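Local coordinates for magnesium transport protein CorA (Methanocaldococcus jannaschii, PDB 4EGW) that mediates magnesium uptake as a homopentameric channel that alternates between open and closed states and is switched off by high cytoplasmic magnesium, at residues K101-E106 / V207-S212; I134-K139 / T166-R171; R171-L176 / L247-M252. All blocks are in the same frame, centred on the assembly; numbering follows the deposited sequence.

Contact 1 (K101-E106 / V207-S212); sequences KAPLFE and VYFHKS
Lys101 turns CG beside its own backbone N (chi1 -77°) and then bends sharply at chi2 (-87°), wrapping its methylenes round the hydroxyl of Ser212, which is itself swung beside its backbone N at chi1 -81°. Ser212 OG lies 3.2 Å from Lys101 CB and 3.4 Å from Lys101 CD, while Ser212 CB meets Lys101 CB at 3.5 Å. The lysine thus gives the helix the aliphatic part of its chain; its ammonium group leads away and bonds Glu83 O. The serine hydroxyl, buried against these carbons, finds a polar partner in Thr111 OG1 on the neighbouring strand. This is where strand 96-104 of the mixed sheet of the cytoplasmic domain meets helix 193-225, one of three long helices in the chain. The second touch is purely apolar. Pro103 CB approaches the far end of the Phe209 ring obliquely, 4.1 Å from Phe209 CZ and 4.2 Å from Phe209 CE1. Phe209 is also packed edge-to-face with Tyr169 of helix 156-186. The carbonyl O of Lys101 takes hydrogen bonds from both Tyr169 OH and Asn216 ND2, a polar tie beside the carbon packing.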
loop_
_atom_site.group_PDB
_atom_site.type_symbol
_atom_site.label_atom_id
_atom_site.label_comp_id
_atom_site.label_asym_id
_atom_site.label_seq_id
_atom_site.Cartn_x
_atom_site.Cartn_y
_atom_site.Cartn_z
ATOM N N LYS A 101 16.251 -6.251 -0.390
ATOM C CA LYS A 101 15.488 -6.978 -1.401
ATOM C C LYS A 101 14.180 -6.275 -1.725
ATOM O O LYS A 101 13.322 -6.088 -0.861
ATOM C CB LYS A 101 15.200 -8.411 -0.958
ATOM C CG LYS A 101 16.384 -9.348 -1.090
ATOM C CD LYS A 101 16.492 -9.970 -2.470
ATOM C CE LYS A 101 17.764 -10.754 -2.565
ATOM N NZ LYS A 101 17.863 -11.358 -3.911
ATOM N N ALA A 102 14.031 -5.911 -2.989
ATOM C CA ALA A 102 12.836 -5.257 -3.454
ATOM C C ALA A 102 12.155 -6.156 -4.478
ATOM O O ALA A 102 12.822 -6.911 -5.192
ATOM C CB ALA A 102 13.198 -3.944 -4.075
ATOM N N PRO A 103 10.821 -6.087 -4.550
ATOM C CA PRO A 103 10.074 -6.860 -5.544
ATOM C C PRO A 103 10.586 -6.592 -6.968
ATOM O O PRO A 103 10.997 -5.483 -7.292
ATOM C CB PRO A 103 8.636 -6.341 -5.374
ATOM C CG PRO A 103 8.581 -5.825 -3.980
ATOM C CD PRO A 103 9.937 -5.210 -3.759
ATOM N N LEU A 104 10.564 -7.621 -7.804
ATOM C CA LEU A 104 11.033 -7.532 -9.180
ATOM C C LEU A 104 9.926 -8.078 -10.056
ATOM O O LEU A 104 9.368 -9.142 -9.785
ATOM C CB LEU A 104 12.288 -8.376 -9.356
ATOM C CG LEU A 104 12.772 -8.605 -10.784
ATOM C CD1 LEU A 104 13.078 -7.290 -11.453
ATOM C CD2 LEU A 104 13.990 -9.534 -10.814
ATOM N N PHE A 105 9.600 -7.361 -11.114
ATOM C CA PHE A 105 8.425 -7.712 -11.893
ATOM C C PHE A 105 8.811 -8.272 -13.255
ATOM O O PHE A 105 9.781 -7.833 -13.875
ATOM C CB PHE A 105 7.504 -6.503 -12.020
ATOM C CG PHE A 105 7.464 -5.639 -10.778
ATOM C CD1 PHE A 105 8.602 -4.964 -10.343
ATOM C CD2 PHE A 105 6.295 -5.487 -10.058
ATOM C CE1 PHE A 105 8.570 -4.168 -9.209
ATOM C CE2 PHE A 105 6.259 -4.684 -8.929
ATOM C CZ PHE A 105 7.396 -4.029 -8.503
ATOM N N GLU A 106 8.060 -9.279 -13.682
ATOM C CA GLU A 106 8.301 -9.986 -14.930
ATOM C C GLU A 106 6.974 -10.622 -15.294
ATOM O O GLU A 106 5.948 -10.305 -14.690
ATOM C CB GLU A 106 9.351 -11.084 -14.731
ATOM C CG GLU A 106 10.515 -10.701 -13.823
ATOM C CD GLU A 106 10.976 -11.848 -12.935
ATOM O OE1 GLU A 106 10.720 -13.021 -13.291
ATOM O OE2 GLU A 106 11.588 -11.571 -11.879
ATOM N N VAL A 207 7.840 -17.630 -2.259
ATOM C CA VAL A 207 9.123 -18.086 -1.752
ATOM C C VAL A 207 10.161 -16.959 -1.723
ATOM O O VAL A 207 10.884 -16.816 -0.740
ATOM C CB VAL A 207 9.664 -19.262 -2.594
ATOM C CG1 VAL A 207 10.957 -19.781 -2.000
ATOM C CG2 VAL A 207 8.638 -20.379 -2.678
ATOM N N TYR A 208 10.232 -16.177 -2.804
ATOM C CA TYR A 208 11.197 -15.081 -2.939
ATOM C C TYR A 208 10.864 -13.971 -1.956
ATOM O O TYR A 208 11.747 -13.421 -1.287
ATOM C CB TYR A 208 11.196 -14.516 -4.379
ATOM C CG TYR A 208 12.214 -15.148 -5.330
ATOM C CD1 TYR A 208 13.520 -14.668 -5.410
ATOM C CD2 TYR A 208 11.863 -16.215 -6.152
ATOM C CE1 TYR A 208 14.454 -15.244 -6.276
ATOM C CE2 TYR A 208 12.789 -16.800 -7.018
ATOM C CZ TYR A 208 14.085 -16.313 -7.076
ATOM O OH TYR A 208 14.999 -16.895 -7.938
ATOM N N PHE A 209 9.580 -13.638 -1.878
ATOM C CA PHE A 209 9.128 -12.638 -0.932
ATOM C C PHE A 209 9.457 -13.041 0.481
ATOM O O PHE A 209 9.896 -12.230 1.281
ATOM C CB PHE A 209 7.627 -12.428 -1.045
ATOM C CG PHE A 209 7.241 -11.473 -2.126
ATOM C CD1 PHE A 209 8.167 -11.084 -3.078
ATOM C CD2 PHE A 209 5.961 -10.946 -2.180
ATOM C CE1 PHE A 209 7.820 -10.207 -4.077
ATOM C CE2 PHE A 209 5.596 -10.064 -3.179
ATOM C CZ PHE A 209 6.523 -9.686 -4.126
ATOM N N HIS A 210 9.230 -14.300 0.804
ATOM C CA HIS A 210 9.340 -14.674 2.194
ATOM C C HIS A 210 10.795 -14.625 2.629
ATOM O O HIS A 210 11.145 -14.021 3.650
ATOM C CB HIS A 210 8.741 -16.041 2.432
ATOM C CG HIS A 210 8.404 -16.284 3.864
ATOM N ND1 HIS A 210 9.272 -16.911 4.736
ATOM C CD2 HIS A 210 7.310 -15.957 4.590
ATOM C CE1 HIS A 210 8.716 -16.975 5.931
ATOM N NE2 HIS A 210 7.524 -16.404 5.869
ATOM N N LYS A 211 11.642 -15.260 1.832
ATOM C CA LYS A 211 13.081 -15.159 2.000
ATOM C C LYS A 211 13.476 -13.684 2.098
ATOM O O LYS A 211 14.181 -13.280 3.028
ATOM C CB LYS A 211 13.771 -15.791 0.790
ATOM C CG LYS A 211 14.806 -16.844 1.105
ATOM C CD LYS A 211 15.555 -17.214 -0.174
ATOM C CE LYS A 211 16.843 -17.973 0.095
ATOM N NZ LYS A 211 17.709 -17.985 -1.125
ATOM N N SER A 212 12.999 -12.888 1.141
ATOM C CA SER A 212 13.393 -11.483 1.023
ATOM C C SER A 212 12.969 -10.684 2.235
ATOM O O SER A 212 13.773 -9.975 2.833
ATOM C CB SER A 212 12.785 -10.848 -0.231
ATOM O OG SER A 212 13.540 -11.153 -1.391
#

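Contact 2 (I134-K139 / T166-R171); sequences IGRLHK and TRSYSR
Ser168 OG has two hydrogen-bond partners: Arg136 NH2, at 2.8 Å, and Glu164 O one turn back in its own helix. The bond from the arginine is bent, with an angle of 142° at the hydrogen, and the hydroxyl sits at the guanidinium edge, somewhat tilted from its plane. A bend at chi3 (-56°) sets the guanidinium of Arg136 beside the serine. Such reach is needed, because the segment axes of helices 132-143 and 156-186 stay 11.9 Å apart and run at 117° to each other; one long polar side chain joins the short helix flanking the sheet to the long helix. Arg136 NE forms a salt bridge with Glu164 OE1, which fixes the guanidinium from a second side chain. An alanine here is likely to leave Glu164 without this salt-bridge mate and Ser168 OG without its arginine donor. Arg136 NH1 comes within 4.3 Å of Arg171 NH2, a closeness of like charges probably eased by Glu164 on Arg136 and by Asp178 of the second subunit, which pairs with Arg171 NH1; Met174 of that subunit packs on Arg136.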
loop_
_atom_site.group_PDB
_atom_site.type_symbol
_atom_site.label_atom_id
_atom_site.label_comp_id
_atom_site.label_asym_id
_atom_site.label_seq_id
_atom_site.Cartn_x
_atom_site.Cartn_y
_atom_site.Cartn_z
ATOM N N ILE A 134 11.811 3.169 -6.479
ATOM C CA ILE A 134 12.717 4.294 -6.686
ATOM C C ILE A 134 12.206 5.195 -7.787
ATOM O O ILE A 134 12.398 6.415 -7.756
ATOM C CB ILE A 134 14.139 3.811 -6.995
ATOM C CG1 ILE A 134 14.609 2.896 -5.872
ATOM C CG2 ILE A 134 15.086 4.983 -7.172
ATOM C CD1 ILE A 134 16.067 2.664 -5.881
ATOM N N GLY A 135 11.551 4.590 -8.766
ATOM C CA GLY A 135 10.799 5.368 -9.722
ATOM C C GLY A 135 9.825 6.231 -8.945
ATOM O O GLY A 135 9.798 7.447 -9.116
ATOM N N ARG A 136 9.053 5.595 -8.062
ATOM C CA ARG A 136 7.979 6.261 -7.321
ATOM C C ARG A 136 8.435 7.435 -6.463
ATOM O O ARG A 136 7.632 8.308 -6.143
ATOM C CB ARG A 136 7.186 5.266 -6.465
ATOM C CG ARG A 136 6.243 4.357 -7.262
ATOM C CD ARG A 136 5.230 3.639 -6.358
ATOM N NE ARG A 136 5.876 2.858 -5.301
ATOM C CZ ARG A 136 5.931 1.528 -5.263
ATOM N NH1 ARG A 136 5.364 0.801 -6.220
ATOM N NH2 ARG A 136 6.549 0.921 -4.258
ATOM N N LEU A 137 9.695 7.438 -6.041
ATOM C CA LEU A 137 10.282 8.646 -5.458
ATOM C C LEU A 137 10.775 9.630 -6.507
ATOM O O LEU A 137 10.571 10.829 -6.372
ATOM C CB LEU A 137 11.388 8.316 -4.461
ATOM C CG LEU A 137 10.894 7.543 -3.240
ATOM C CD1 LEU A 137 11.963 7.489 -2.159
ATOM C CD2 LEU A 137 9.624 8.186 -2.712
ATOM N N HIS A 138 11.423 9.128 -7.551
ATOM C CA HIS A 138 11.901 10.000 -8.624
ATOM C C HIS A 138 10.731 10.718 -9.281
ATOM O O HIS A 138 10.839 11.873 -9.696
ATOM C CB HIS A 138 12.686 9.202 -9.668
ATOM C CG HIS A 138 14.026 8.732 -9.191
ATOM N ND1 HIS A 138 14.525 9.036 -7.940
ATOM C CD2 HIS A 138 14.976 7.985 -9.799
ATOM C CE1 HIS A 138 15.720 8.492 -7.799
ATOM N NE2 HIS A 138 16.020 7.851 -8.915
ATOM N N LYS A 139 9.607 10.023 -9.372
ATOM C CA LYS A 139 8.405 10.586 -9.947
ATOM C C LYS A 139 7.755 11.522 -8.937
ATOM O O LYS A 139 7.355 12.634 -9.273
ATOM C CB LYS A 139 7.455 9.461 -10.335
ATOM C CG LYS A 139 6.337 9.852 -11.282
ATOM C CD LYS A 139 5.793 8.614 -11.976
ATOM C CE LYS A 139 6.919 7.848 -12.669
ATOM N NZ LYS A 139 6.483 6.493 -13.131
ATOM N N THR A 166 9.007 -1.694 0.794
ATOM C CA THR A 166 8.123 -2.514 1.612
ATOM C C THR A 166 6.686 -2.435 1.100
ATOM O O THR A 166 5.960 -3.437 1.075
ATOM C CB THR A 166 8.202 -2.126 3.093
ATOM O OG1 THR A 166 9.570 -2.188 3.529
ATOM C CG2 THR A 166 7.365 -3.077 3.935
ATOM N N ARG A 167 6.297 -1.240 0.672
ATOM C CA ARG A 167 4.985 -1.008 0.085
ATOM C C ARG A 167 4.811 -1.710 -1.255
ATOM O O ARG A 167 3.695 -2.088 -1.624
ATOM C CB ARG A 167 4.743 0.481 -0.069
ATOM C CG ARG A 167 3.891 1.049 1.038
ATOM C CD ARG A 167 3.679 2.549 0.853
ATOM N NE ARG A 167 3.238 2.893 -0.496
ATOM C CZ ARG A 167 1.991 3.221 -0.810
ATOM N NH1 ARG A 167 1.053 3.251 0.128
ATOM N NH2 ARG A 167 1.681 3.529 -2.062
ATOM N N SER A 168 5.912 -1.878 -1.986
ATOM C CA SER A 168 5.893 -2.702 -3.192
ATOM C C SER A 168 5.402 -4.081 -2.782
ATOM O O SER A 168 4.434 -4.598 -3.321
ATOM C CB SER A 168 7.293 -2.832 -3.812
ATOM O OG SER A 168 7.865 -1.578 -4.140
ATOM N N TYR A 169 6.076 -4.667 -1.803
ATOM C CA TYR A 169 5.729 -5.998 -1.346
ATOM C C TYR A 169 4.273 -6.074 -0.925
ATOM O O TYR A 169 3.540 -6.994 -1.327
ATOM C CB TYR A 169 6.581 -6.364 -0.151
ATOM C CG TYR A 169 7.984 -6.826 -0.462
ATOM C CD1 TYR A 169 8.212 -8.092 -0.971
ATOM C CD2 TYR A 169 9.085 -6.023 -0.187
ATOM C CE1 TYR A 169 9.500 -8.547 -1.219
ATOM C CE2 TYR A 169 10.377 -6.471 -0.436
ATOM C CZ TYR A 169 10.572 -7.735 -0.947
ATOM O OH TYR A 169 11.836 -8.201 -1.198
ATOM N N SER A 170 3.867 -5.112 -0.100
ATOM C CA SER A 170 2.537 -5.124 0.504
ATOM C C SER A 170 1.465 -4.994 -0.557
ATOM O O SER A 170 0.369 -5.538 -0.431
ATOM C CB SER A 170 2.378 -3.999 1.523
ATOM O OG SER A 170 1.102 -4.086 2.130
ATOM N N ARG A 171 1.789 -4.268 -1.613
ATOM C CA ARG A 171 0.855 -4.102 -2.705
ATOM C C ARG A 171 0.596 -5.444 -3.376
ATOM O O ARG A 171 -0.538 -5.798 -3.684
ATOM C CB ARG A 171 1.423 -3.117 -3.717
ATOM C CG ARG A 171 0.435 -2.721 -4.791
ATOM C CD ARG A 171 0.735 -3.399 -6.120
ATOM N NE ARG A 171 1.980 -2.918 -6.714
ATOM C CZ ARG A 171 2.135 -2.642 -8.007
ATOM N NH1 ARG A 171 1.122 -2.788 -8.852
ATOM N NH2 ARG A 171 3.309 -2.211 -8.456
#

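Contact 3 (R171-L176 / L247-M252); sequences RILMNL and LQLIDM
Helix 156-186 packs here against helix 233-270, which in CorA proteins corresponds to the long stalk helix leading toward the first transmembrane segment. The join is made by two leucines and a methionine. Leu173 points at the partner helix and splits its two methyl groups between two residues one turn apart. Its CD1 branch goes to Leu249, 3.6 Å from Leu249 CB and 3.9 Å from Leu249 CG; the still closer approach of this branch to Leu249 CD2 is too short to be trusted. The CD2 branch goes the other way, reaching Met252 CB at 4.1 Å and lying 4.0 Å from the backbone O of Leu249. Both side chains across the interface are met at about a right angle, so that the leucine fork spans them instead of running alongside. Met252 carries CG beside its backbone N (chi1 -46°) and stays extended beyond it, bringing Met252 SD to 4.3 Å from Leu173 CB.

Leu173 also touches Ser253 and Tyr256, so its four neighbours on the partner helix, with Leu249 and Met252, have the spacing of a knobs-into-holes socket. Leu249 packs in turn against Thr166 and Ser170. Another side of the same turns faces the second subunit, where Asn175 meets Asn175 of that chain and Arg171 pairs with its Asp178. Within the interface itself the side chains bring no charge and no hydrogen-bonding group to one another. Its hold therefore rests on the shape and burial of branched leucine and flexible thioether side chains, which sets the spacing of the two helices without any directional bond, and small shifts of one helix along the other would probably cost less than they would across a polar pairing.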
loop_
_atom_site.group_PDB
_atom_site.type_symbol
_atom_site.label_atom_id
_atom_site.label_comp_id
_atom_site.label_asym_id
_atom_site.label_seq_id
_atom_site.Cartn_x
_atom_site.Cartn_y
_atom_site.Cartn_z
ATOM N N ARG A 171 1.789 -4.268 -1.613
ATOM C CA ARG A 171 0.855 -4.102 -2.705
ATOM C C ARG A 171 0.596 -5.444 -3.376
ATOM O O ARG A 171 -0.538 -5.798 -3.684
ATOM C CB ARG A 171 1.423 -3.117 -3.717
ATOM C CG ARG A 171 0.435 -2.721 -4.791
ATOM C CD ARG A 171 0.735 -3.399 -6.120
ATOM N NE ARG A 171 1.980 -2.918 -6.714
ATOM C CZ ARG A 171 2.135 -2.642 -8.007
ATOM N NH1 ARG A 171 1.122 -2.788 -8.852
ATOM N NH2 ARG A 171 3.309 -2.211 -8.456
ATOM N N ILE A 172 1.666 -6.194 -3.592
ATOM C CA ILE A 172 1.598 -7.415 -4.369
ATOM C C ILE A 172 1.006 -8.575 -3.574
ATOM O O ILE A 172 0.306 -9.422 -4.125
ATOM C CB ILE A 172 2.984 -7.785 -4.902
ATOM C CG1 ILE A 172 3.583 -6.587 -5.650
ATOM C CG2 ILE A 172 2.896 -9.006 -5.793
ATOM C CD1 ILE A 172 5.108 -6.622 -5.784
ATOM N N LEU A 173 1.283 -8.615 -2.281
ATOM C CA LEU A 173 0.643 -9.603 -1.426
ATOM C C LEU A 173 -0.877 -9.442 -1.475
ATOM O O LEU A 173 -1.614 -10.380 -1.797
ATOM C CB LEU A 173 1.146 -9.469 0.009
ATOM C CG LEU A 173 2.607 -9.852 0.265
ATOM C CD1 LEU A 173 3.229 -8.920 1.271
ATOM C CD2 LEU A 173 2.707 -11.305 0.724
ATOM N N MET A 174 -1.361 -8.249 -1.161
ATOM C CA MET A 174 -2.798 -8.072 -1.134
ATOM C C MET A 174 -3.329 -8.441 -2.517
ATOM O O MET A 174 -4.401 -9.028 -2.651
ATOM C CB MET A 174 -3.159 -6.652 -0.698
ATOM C CG MET A 174 -2.346 -6.192 0.518
ATOM S SD MET A 174 -3.024 -4.781 1.412
ATOM C CE MET A 174 -3.334 -3.632 0.071
ATOM N N ASN A 175 -2.540 -8.134 -3.541
ATOM C CA ASN A 175 -2.847 -8.533 -4.912
ATOM C C ASN A 175 -2.792 -10.041 -5.112
ATOM O O ASN A 175 -3.747 -10.659 -5.577
ATOM C CB ASN A 175 -1.861 -7.881 -5.874
ATOM C CG ASN A 175 -2.339 -6.529 -6.385
ATOM O OD1 ASN A 175 -3.420 -6.056 -6.024
ATOM N ND2 ASN A 175 -1.527 -5.900 -7.235
ATOM N N LEU A 176 -1.661 -10.638 -4.771
ATOM C CA LEU A 176 -1.542 -12.077 -4.887
ATOM C C LEU A 176 -2.711 -12.731 -4.180
ATOM O O LEU A 176 -3.213 -13.760 -4.629
ATOM C CB LEU A 176 -0.231 -12.562 -4.284
ATOM C CG LEU A 176 -0.174 -14.069 -4.057
ATOM C CD1 LEU A 176 1.220 -14.597 -4.356
ATOM C CD2 LEU A 176 -0.614 -14.437 -2.639
ATOM N N LEU A 247 7.067 -7.718 9.122
ATOM C CA LEU A 247 6.584 -8.893 9.827
ATOM C C LEU A 247 5.160 -9.268 9.405
ATOM O O LEU A 247 4.863 -10.460 9.224
ATOM C CB LEU A 247 6.687 -8.704 11.342
ATOM C CG LEU A 247 8.070 -9.000 11.936
ATOM C CD1 LEU A 247 8.187 -8.400 13.315
ATOM C CD2 LEU A 247 8.363 -10.493 11.975
ATOM N N GLN A 248 4.285 -8.273 9.238
ATOM C CA GLN A 248 2.964 -8.560 8.677
ATOM C C GLN A 248 3.133 -9.305 7.354
ATOM O O GLN A 248 2.546 -10.375 7.149
ATOM C CB GLN A 248 2.176 -7.279 8.417
ATOM C CG GLN A 248 1.321 -6.793 9.557
ATOM C CD GLN A 248 0.732 -5.419 9.273
ATOM O OE1 GLN A 248 0.234 -5.154 8.175
ATOM N NE2 GLN A 248 0.810 -4.529 10.256
ATOM N N LEU A 249 3.938 -8.722 6.462
ATOM C CA LEU A 249 4.079 -9.224 5.101
ATOM C C LEU A 249 4.597 -10.638 5.128
ATOM O O LEU A 249 4.110 -11.520 4.420
ATOM C CB LEU A 249 5.049 -8.352 4.314
ATOM C CG LEU A 249 4.632 -6.894 4.242
ATOM C CD1 LEU A 249 5.624 -6.130 3.423
ATOM C CD2 LEU A 249 3.286 -6.834 3.627
ATOM N N ILE A 250 5.602 -10.856 5.954
ATOM C CA ILE A 250 6.079 -12.202 6.158
ATOM C C ILE A 250 4.919 -13.098 6.601
ATOM O O ILE A 250 4.755 -14.209 6.083
ATOM C CB ILE A 250 7.194 -12.226 7.180
ATOM C CG1 ILE A 250 8.378 -11.431 6.653
ATOM C CG2 ILE A 250 7.620 -13.647 7.433
ATOM C CD1 ILE A 250 9.507 -11.338 7.638
ATOM N N ASP A 251 4.102 -12.602 7.528
ATOM C CA ASP A 251 2.937 -13.340 8.010
ATOM C C ASP A 251 1.987 -13.670 6.872
ATOM O O ASP A 251 1.585 -14.828 6.707
ATOM C CB ASP A 251 2.186 -12.535 9.066
ATOM C CG ASP A 251 2.897 -12.519 10.396
ATOM O OD1 ASP A 251 3.382 -13.593 10.818
ATOM O OD2 ASP A 251 2.981 -11.436 11.019
ATOM N N MET A 252 1.620 -12.646 6.104
ATOM C CA MET A 252 0.756 -12.841 4.954
ATOM C C MET A 252 1.426 -13.841 4.023
ATOM O O MET A 252 0.839 -14.864 3.656
ATOM C CB MET A 252 0.519 -11.527 4.207
ATOM C CG MET A 252 0.182 -10.318 5.092
ATOM S SD MET A 252 -0.006 -8.798 4.106
ATOM C CE MET A 252 -0.089 -7.557 5.398
#

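In the fold
Helix 156-186 runs through contacts 2 and 3, which share Arg171 and lie 14 Å apart between centres; they also meet where Leu249 CD1 of contact 3 lies 3.7 Å from Tyr169 CB. Contact 1 is tied to contact 2 by Pro103 CG, 3.3 Å from Ser168 CB. It meets contact 3 through Ile172 CD1, 3.6 Å from Pro103 CB, their centres being 11 Å apart. Helix 156-186 thus lies between the sheet, the short helix 132-143 and the other two long helices, touching each of them. Contact 3 lies nearest a bound 1,4-butanediol, about 7 Å from the Met252 side chain, in a pocket lined partly by Tyr256. Contacts 2 and 3 also touch the second subunit.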